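Extracellular haem-binding protein (Streptomyces reticuli, PDB 3FPW) binds and degrades haem outside the cell and, as an oligomer, interacts with its cognate two-component sensor kinase. Local coordinates at the interface of chains A and B. Sequence-based numbering; all coordinates share one arbitrary frame. Chains: chain A/B, Extracellular haem-binding protein.

The interface of chains A and B. Residues chain A 109-111; chain B 95, 121, 125-126, 146.
A:Pro110 and A:Gln111 pack against the last turns of helix 112-126 of chain B, in a subunit contact of the HbpS-like haem-degrading family. The segment A:Gly109 to A:Gln111 is the loop running into the same helix of chain A, so unlike parts of two identical chains meet. HbpS works as an oligomer, and the deposited assembly is an octamer to which this patch belongs.

Van der Waals contacts form one group. The A:Pro110 ring sets CG and CD against the main-chain B:Arg95 O and B:Ser125 OG, and its CB lies 3.8 Å from B:Phe121 CE2. The far end of the B:Phe121 ring does the touching: CG is anti to the backbone N, and CE1, CE2 and CZ reach the junction of A:Pro110 and A:Gln111. With chi1 at 90°, A:Gln111 CG comes to 3.7 Å from B:Trp126 CH2, on the six-membered part of the indole; the bend at chi2 then turns the amide NE2 towards B:Ser125 CB. The amide is tilted 41° from the indole plane, which rules out flat stacking. B:Ile146 adds its CG2 methyl at 3.9 Å from A:Gln111 CB, while its CD1 meets the indole edge.

The guanidinium of B:Arg95 presents one face to A:Gly109, whose CA stands 3.4 Å above the plane towards the rim.

Among the polar contacts, one water joins the amide oxygen A:Gln111 OE1, at 3.1 Å, to the main-chain B:Ser125 O, at 2.9 Å, bridging the subunits. Inside the helix, B:Ser125 OG donates to the main-chain B:Phe121 O at 2.8 Å, approaching 33° off the carbonyl plane. This bond helps fix the hydroxyl beside A:Pro110 and leaves B:Ser125 CB against the A:Gln111 amide. A weak bond from B:Arg95 NH1 to B:Ser125 O may help to steady the guanidinium, making that carbonyl a shared acceptor with the water.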
ATOM      1  N   GLY A 109       7.984  21.973   4.109  1.00 16.13           N
ATOM      2  CA  GLY A 109       6.666  21.394   4.358  1.00 15.50           C
ATOM      3  C   GLY A 109       6.677  19.880   4.243  1.00 15.00           C
ATOM      4  O   GLY A 109       7.500  19.305   3.538  1.00 15.68           O
ATOM      5  N   PRO A 110       5.746  19.211   4.940  1.00 14.95           N
ATOM      6  CA  PRO A 110       5.801  17.767   5.016  1.00 14.59           C
ATOM      7  C   PRO A 110       5.424  17.110   3.702  1.00 14.94           C
ATOM      8  O   PRO A 110       5.746  15.940   3.484  1.00 15.86           O
ATOM      9  CB  PRO A 110       4.785  17.429   6.103  1.00 14.45           C
ATOM     10  CG  PRO A 110       3.828  18.584   6.127  1.00 13.66           C
ATOM     11  CD  PRO A 110       4.623  19.795   5.686  1.00 14.66           C
ATOM     12  N   GLN A 111       4.762  17.860   2.832  1.00 15.79           N
ATOM     13  CA  GLN A 111       4.395  17.335   1.519  1.00 15.79           C
ATOM     14  C   GLN A 111       5.586  17.377   0.559  1.00 15.98           C
ATOM     15  O   GLN A 111       5.562  16.758  -0.510  1.00 17.15           O
ATOM     16  CB  GLN A 111       3.253  18.184   0.937  1.00 15.60           C
ATOM     17  CG  GLN A 111       3.688  19.379   0.098  1.00 17.73           C
ATOM     18  CD  GLN A 111       4.457  20.487   0.807  1.00 19.11           C
ATOM     19  OE1 GLN A 111       5.080  21.338   0.138  1.00 24.27           O
ATOM     20  NE2 GLN A 111       4.457  20.486   2.125  1.00 14.31           N
TER
ATOM     21  N   ARG B  95       2.731  20.291  11.646  1.00 12.69           N
ATOM     22  CA  ARG B  95       3.502  20.766  10.504  1.00 12.59           C
ATOM     23  C   ARG B  95       4.524  19.718  10.052  1.00 13.71           C
ATOM     24  O   ARG B  95       4.959  19.697   8.891  1.00 14.16           O
ATOM     25  CB  ARG B  95       4.182  22.093  10.885  1.00 12.29           C
ATOM     26  CG  ARG B  95       5.214  22.586   9.898  1.00 12.83           C
ATOM     27  CD  ARG B  95       4.666  22.994   8.538  1.00 13.59           C
ATOM     28  NE  ARG B  95       5.775  23.545   7.737  1.00 15.64           N
ATOM     29  CZ  ARG B  95       5.627  24.054   6.522  1.00 17.03           C
ATOM     30  NH1 ARG B  95       4.422  24.094   5.974  1.00 17.00           N
ATOM     31  NH2 ARG B  95       6.681  24.531   5.845  1.00 16.69           N
ATOM     32  N   PHE B 121      -3.527  17.964   6.843  1.00 12.51           N
ATOM     33  CA  PHE B 121      -2.177  17.875   6.308  1.00 13.00           C
ATOM     34  C   PHE B 121      -1.987  18.943   5.215  1.00 13.86           C
ATOM     35  O   PHE B 121      -0.941  19.575   5.103  1.00 14.14           O
ATOM     36  CB  PHE B 121      -2.016  16.464   5.696  1.00 13.22           C
ATOM     37  CG  PHE B 121      -0.667  16.208   5.066  1.00 12.19           C
ATOM     38  CD1 PHE B 121      -0.470  16.356   3.689  1.00 14.95           C
ATOM     39  CD2 PHE B 121       0.407  15.796   5.851  1.00 13.83           C
ATOM     40  CE1 PHE B 121       0.785  16.114   3.109  1.00 14.44           C
ATOM     41  CE2 PHE B 121       1.650  15.534   5.264  1.00 15.88           C
ATOM     42  CZ  PHE B 121       1.833  15.706   3.907  1.00 15.09           C
ATOM     43  N   SER B 125       0.589  22.172   5.310  1.00 15.79           N
ATOM     44  CA  SER B 125       1.650  22.141   4.306  1.00 15.93           C
ATOM     45  C   SER B 125       1.817  23.467   3.576  1.00 16.93           C
ATOM     46  O   SER B 125       2.950  23.865   3.281  1.00 16.97           O
ATOM     47  CB  SER B 125       1.404  21.037   3.287  1.00 15.60           C
ATOM     48  OG  SER B 125       1.608  19.762   3.872  1.00 16.46           O
ATOM     49  N   TRP B 126       0.703  24.130   3.272  1.00 17.60           N
ATOM     50  CA  TRP B 126       0.748  25.413   2.553  1.00 17.33           C
ATOM     51  C   TRP B 126       0.401  26.610   3.430  1.00 17.49           C
ATOM     52  O   TRP B 126       0.410  27.753   2.961  1.00 17.53           O
ATOM     53  CB  TRP B 126      -0.129  25.377   1.281  1.00 18.58           C
ATOM     54  CG  TRP B 126       0.540  24.657   0.144  1.00 18.52           C
ATOM     55  CD1 TRP B 126       1.410  25.194  -0.773  1.00 21.52           C
ATOM     56  CD2 TRP B 126       0.408  23.274  -0.197  1.00 18.72           C
ATOM     57  NE1 TRP B 126       1.826  24.229  -1.655  1.00 22.48           N
ATOM     58  CE2 TRP B 126       1.232  23.038  -1.320  1.00 19.95           C
ATOM     59  CE3 TRP B 126      -0.315  22.208   0.343  1.00 17.46           C
ATOM     60  CZ2 TRP B 126       1.330  21.783  -1.930  1.00 18.90           C
ATOM     61  CZ3 TRP B 126      -0.208  20.949  -0.265  1.00 16.54           C
ATOM     62  CH2 TRP B 126       0.615  20.754  -1.382  1.00 16.89           C
ATOM     63  N   ILE B 146       0.047  15.759  -5.555  1.00 15.43           N
ATOM     64  CA  ILE B 146       1.014  15.607  -4.478  1.00 16.08           C
ATOM     65  C   ILE B 146       0.445  14.649  -3.438  1.00 16.89           C
ATOM     66  O   ILE B 146      -0.685  14.816  -2.963  1.00 17.56           O
ATOM     67  CB  ILE B 146       1.344  16.966  -3.864  1.00 15.18           C
ATOM     68  CG1 ILE B 146       2.113  17.822  -4.868  1.00 16.96           C
ATOM     69  CG2 ILE B 146       2.121  16.820  -2.529  1.00 16.66           C
ATOM     70  CD1 ILE B 146       2.249  19.287  -4.466  1.00 16.05           C
TER
HETATM   71  O   HOH W   1       5.294  24.068   1.535  1.00 26.34           O